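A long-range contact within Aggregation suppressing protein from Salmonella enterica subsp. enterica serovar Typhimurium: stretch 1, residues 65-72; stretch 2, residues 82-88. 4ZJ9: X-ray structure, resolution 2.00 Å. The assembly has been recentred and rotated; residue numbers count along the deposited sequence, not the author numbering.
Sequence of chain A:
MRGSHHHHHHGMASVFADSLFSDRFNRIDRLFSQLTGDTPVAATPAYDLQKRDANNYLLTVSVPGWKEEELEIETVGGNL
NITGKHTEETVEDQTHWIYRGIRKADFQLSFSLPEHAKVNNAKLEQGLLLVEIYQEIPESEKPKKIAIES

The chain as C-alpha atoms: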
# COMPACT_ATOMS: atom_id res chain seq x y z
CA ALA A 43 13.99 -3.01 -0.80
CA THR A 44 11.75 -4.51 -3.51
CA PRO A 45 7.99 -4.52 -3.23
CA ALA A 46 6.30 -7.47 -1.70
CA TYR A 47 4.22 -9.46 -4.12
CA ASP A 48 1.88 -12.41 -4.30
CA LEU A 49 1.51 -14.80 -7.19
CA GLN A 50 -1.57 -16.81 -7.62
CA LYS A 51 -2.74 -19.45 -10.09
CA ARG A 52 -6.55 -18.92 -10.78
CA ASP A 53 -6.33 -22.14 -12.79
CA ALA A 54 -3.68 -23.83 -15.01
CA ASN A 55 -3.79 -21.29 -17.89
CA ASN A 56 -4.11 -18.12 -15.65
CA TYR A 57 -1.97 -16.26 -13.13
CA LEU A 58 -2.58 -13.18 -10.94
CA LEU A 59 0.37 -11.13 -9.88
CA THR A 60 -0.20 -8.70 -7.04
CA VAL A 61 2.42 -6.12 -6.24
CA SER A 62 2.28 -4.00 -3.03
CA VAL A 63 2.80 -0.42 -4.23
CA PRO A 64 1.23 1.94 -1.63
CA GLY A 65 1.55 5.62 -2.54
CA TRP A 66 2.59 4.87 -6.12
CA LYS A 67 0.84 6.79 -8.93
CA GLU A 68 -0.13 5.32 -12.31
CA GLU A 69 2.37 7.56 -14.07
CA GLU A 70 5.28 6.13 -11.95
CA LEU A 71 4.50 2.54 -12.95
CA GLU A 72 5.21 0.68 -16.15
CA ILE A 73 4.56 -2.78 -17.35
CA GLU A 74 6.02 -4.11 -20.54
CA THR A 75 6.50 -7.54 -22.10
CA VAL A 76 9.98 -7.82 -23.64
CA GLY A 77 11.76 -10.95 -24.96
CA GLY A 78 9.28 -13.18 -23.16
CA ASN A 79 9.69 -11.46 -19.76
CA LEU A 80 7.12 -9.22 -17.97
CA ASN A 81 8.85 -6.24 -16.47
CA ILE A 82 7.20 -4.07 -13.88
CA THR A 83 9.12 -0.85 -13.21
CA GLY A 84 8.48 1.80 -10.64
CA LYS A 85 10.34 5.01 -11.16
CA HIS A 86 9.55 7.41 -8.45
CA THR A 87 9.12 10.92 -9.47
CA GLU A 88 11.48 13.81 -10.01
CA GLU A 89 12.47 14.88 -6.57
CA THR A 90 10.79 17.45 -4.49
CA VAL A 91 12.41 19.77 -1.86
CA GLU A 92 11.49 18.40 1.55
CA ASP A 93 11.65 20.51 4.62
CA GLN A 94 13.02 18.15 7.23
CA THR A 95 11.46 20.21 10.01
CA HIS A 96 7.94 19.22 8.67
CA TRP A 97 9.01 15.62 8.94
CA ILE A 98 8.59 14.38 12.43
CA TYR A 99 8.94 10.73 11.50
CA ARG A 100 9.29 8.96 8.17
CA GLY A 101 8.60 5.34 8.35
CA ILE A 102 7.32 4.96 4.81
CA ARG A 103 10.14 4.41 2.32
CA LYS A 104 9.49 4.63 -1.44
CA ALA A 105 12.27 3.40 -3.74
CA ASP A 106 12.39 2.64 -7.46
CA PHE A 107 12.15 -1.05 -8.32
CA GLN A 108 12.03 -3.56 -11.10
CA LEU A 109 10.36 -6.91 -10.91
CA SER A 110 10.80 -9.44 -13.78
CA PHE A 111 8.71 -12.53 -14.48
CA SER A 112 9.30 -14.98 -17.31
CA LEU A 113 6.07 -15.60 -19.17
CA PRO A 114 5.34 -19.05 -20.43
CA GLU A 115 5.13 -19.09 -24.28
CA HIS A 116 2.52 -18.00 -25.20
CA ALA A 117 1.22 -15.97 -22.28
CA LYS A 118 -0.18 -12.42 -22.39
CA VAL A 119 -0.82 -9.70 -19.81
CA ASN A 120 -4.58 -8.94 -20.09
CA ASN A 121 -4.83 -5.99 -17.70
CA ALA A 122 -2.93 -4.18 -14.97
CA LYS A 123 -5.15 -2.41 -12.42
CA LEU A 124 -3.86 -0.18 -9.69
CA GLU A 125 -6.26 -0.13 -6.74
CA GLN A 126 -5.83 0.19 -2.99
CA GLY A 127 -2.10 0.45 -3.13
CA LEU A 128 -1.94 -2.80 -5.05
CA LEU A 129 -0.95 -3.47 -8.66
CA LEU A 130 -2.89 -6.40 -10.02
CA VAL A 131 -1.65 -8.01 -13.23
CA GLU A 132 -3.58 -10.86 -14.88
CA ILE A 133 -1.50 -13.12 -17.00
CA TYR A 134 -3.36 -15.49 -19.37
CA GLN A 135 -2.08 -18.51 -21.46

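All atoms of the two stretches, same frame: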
# COMPACT_ATOMS: atom_id res chain seq x y z
N GLY A 65 1.04 4.30 -2.17
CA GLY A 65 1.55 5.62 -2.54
C GLY A 65 2.06 5.83 -3.94
O GLY A 65 2.45 6.96 -4.34
N TRP A 66 2.14 4.76 -4.71
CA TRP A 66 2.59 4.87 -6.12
C TRP A 66 1.46 5.36 -7.00
O TRP A 66 0.30 4.91 -6.81
CB TRP A 66 3.13 3.52 -6.62
CG TRP A 66 4.45 3.18 -6.05
CD1 TRP A 66 4.70 2.63 -4.85
CD2 TRP A 66 5.70 3.40 -6.68
NE1 TRP A 66 6.03 2.47 -4.68
CE2 TRP A 66 6.68 2.93 -5.81
CE3 TRP A 66 6.08 3.98 -7.89
CZ2 TRP A 66 8.02 3.01 -6.09
CZ3 TRP A 66 7.43 4.06 -8.18
CH2 TRP A 66 8.39 3.56 -7.28
N LYS A 67 1.78 6.27 -7.93
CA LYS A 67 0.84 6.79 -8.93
C LYS A 67 0.97 6.03 -10.27
O LYS A 67 1.98 5.41 -10.56
CB LYS A 67 1.04 8.29 -9.16
CG LYS A 67 0.68 9.21 -7.98
CD LYS A 67 1.06 10.65 -8.28
N GLU A 68 -0.09 6.10 -11.08
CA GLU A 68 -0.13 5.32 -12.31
C GLU A 68 0.99 5.78 -13.21
O GLU A 68 1.68 4.98 -13.81
CB GLU A 68 -1.50 5.33 -13.02
CG GLU A 68 -1.91 6.61 -13.74
CD GLU A 68 -3.39 6.62 -14.24
OE1 GLU A 68 -4.05 5.56 -14.31
OE2 GLU A 68 -3.92 7.72 -14.55
N GLU A 69 1.25 7.06 -13.22
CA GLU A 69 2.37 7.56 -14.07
C GLU A 69 3.78 7.10 -13.65
O GLU A 69 4.72 7.22 -14.42
CB GLU A 69 2.35 9.10 -14.19
CG GLU A 69 2.48 9.84 -12.88
CD GLU A 69 1.14 10.11 -12.22
OE1 GLU A 69 0.12 9.40 -12.54
OE2 GLU A 69 1.11 11.02 -11.38
N GLU A 70 3.95 6.60 -12.42
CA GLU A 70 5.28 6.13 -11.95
C GLU A 70 5.51 4.65 -12.23
O GLU A 70 6.65 4.12 -11.97
CB GLU A 70 5.35 6.31 -10.43
CG GLU A 70 5.10 7.74 -9.94
CD GLU A 70 5.22 7.83 -8.41
OE1 GLU A 70 4.27 7.37 -7.73
OE2 GLU A 70 6.24 8.35 -7.87
N LEU A 71 4.49 3.98 -12.78
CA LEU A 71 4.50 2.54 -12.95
C LEU A 71 4.44 2.15 -14.39
O LEU A 71 3.67 2.73 -15.15
CB LEU A 71 3.35 1.87 -12.15
CG LEU A 71 3.40 2.02 -10.63
CD1 LEU A 71 2.09 1.59 -9.96
CD2 LEU A 71 4.59 1.27 -10.06
N GLU A 72 5.24 1.16 -14.78
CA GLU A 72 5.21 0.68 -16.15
C GLU A 72 5.31 -0.79 -16.21
O GLU A 72 5.93 -1.41 -15.35
CB GLU A 72 6.27 1.38 -16.95
CG GLU A 72 5.64 2.67 -17.46
CD GLU A 72 6.51 3.50 -18.35
OE1 GLU A 72 7.29 2.93 -19.15
OE2 GLU A 72 6.36 4.73 -18.23
N ILE A 82 7.97 -5.06 -14.59
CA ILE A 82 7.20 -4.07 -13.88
C ILE A 82 8.20 -3.10 -13.26
O ILE A 82 8.97 -3.49 -12.40
CB ILE A 82 6.38 -4.69 -12.73
CG1 ILE A 82 5.61 -5.95 -13.13
CG2 ILE A 82 5.50 -3.59 -12.06
CD1 ILE A 82 4.53 -5.76 -14.13
N THR A 83 8.14 -1.84 -13.65
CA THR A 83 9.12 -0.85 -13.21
C THR A 83 8.45 0.30 -12.52
O THR A 83 7.53 0.89 -13.04
CB THR A 83 9.87 -0.25 -14.41
OG1 THR A 83 10.38 -1.32 -15.20
CG2 THR A 83 11.00 0.64 -13.95
N GLY A 84 8.93 0.64 -11.35
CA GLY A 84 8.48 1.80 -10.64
C GLY A 84 9.61 2.77 -10.61
O GLY A 84 10.72 2.46 -10.11
N LYS A 85 9.34 3.96 -11.15
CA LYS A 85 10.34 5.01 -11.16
C LYS A 85 9.71 6.23 -10.56
O LYS A 85 8.87 6.89 -11.17
CB LYS A 85 10.96 5.29 -12.55
CG LYS A 85 12.17 4.37 -12.81
CD LYS A 85 12.71 4.56 -14.22
CE LYS A 85 13.39 3.30 -14.78
NZ LYS A 85 13.64 3.43 -16.25
N HIS A 86 10.15 6.45 -9.32
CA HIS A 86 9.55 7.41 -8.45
C HIS A 86 10.08 8.79 -8.79
O HIS A 86 11.28 9.04 -9.03
CB HIS A 86 9.64 7.03 -6.93
CG HIS A 86 10.93 7.39 -6.29
ND1 HIS A 86 12.14 6.88 -6.69
CD2 HIS A 86 11.20 8.23 -5.26
CE1 HIS A 86 13.11 7.39 -5.95
NE2 HIS A 86 12.57 8.21 -5.07
N THR A 87 9.10 9.66 -8.79
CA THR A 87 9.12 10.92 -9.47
C THR A 87 10.32 11.81 -9.14
O THR A 87 10.95 11.72 -8.06
CB THR A 87 7.81 11.68 -9.16
OG1 THR A 87 6.71 10.95 -9.70
CG2 THR A 87 7.79 13.10 -9.75
N GLU A 88 10.61 12.65 -10.14
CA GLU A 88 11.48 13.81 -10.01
C GLU A 88 11.36 14.42 -8.64
O GLU A 88 10.27 14.78 -8.21
CB GLU A 88 11.12 14.87 -11.06
O HOH W 1 8.52 -1.89 -16.90

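This contact is a short antiparallel strand pairing, extended beyond the strands by the carboxylate of Glu-70 and packed against by the indole of Trp-66. Glu-72 and Thr-83 form the hydrogen-bonded pair. Glu-72 N donates to Thr-83 O at 2.9 Å, and Thr-83 N donates to Glu-72 O at 2.8 Å. Leu-71 and Gly-84 make the neighbouring non-hydrogen-bonded pair, with CA atoms 4.7 Å apart. The next hydrogen bond runs from Lys-85 N to Glu-70 O, 2.8 Å long and nearly straight. Gly-84 CA also approaches Glu-70 O at 3.2 Å in a CA-H...O contact.

Glu-70 is buried, and its side chain is held from both stretches. Lys-67 N donates to Glu-70 OE1 at 2.7 Å. Across the contact, Glu-70 OE2 accepts from Thr-87 N at 3.3 Å and from Thr-87 OG1 at 3.2 Å. A carboxylate suits this place because its two oxygens can take several donors at once. Thr-87 supplies both a backbone and a hydroxyl donor, although it is poorly ordered.

Trp-66 is also buried. Its CB points sideways, but the far end of the ring reaches stretch 2. Trp-66 CZ3 lies 3.5 Å from Gly-84 CA, and Trp-66 CH2 lies 3.7 Å from His-86 CB. Glycine fits here: an ideal CB on Gly-84 would lie 2.9 Å from Trp-66 CZ3, a clash. Leu-71 CD2 packs nearby, 4.0 Å from Gly-84 CA.

The CA-to-CB bonds of Glu-72 and Thr-83 point to the face of the sheet opposite that of Leu-71. The end of Glu-72 leads away from stretch 2, which suits an exposed acid. A water O lies 2.6 Å from Thr-83 OG1 and donates a weak hydrogen bond to Glu-72 O, 3.1 Å away. Together the stretches bury 400 Å².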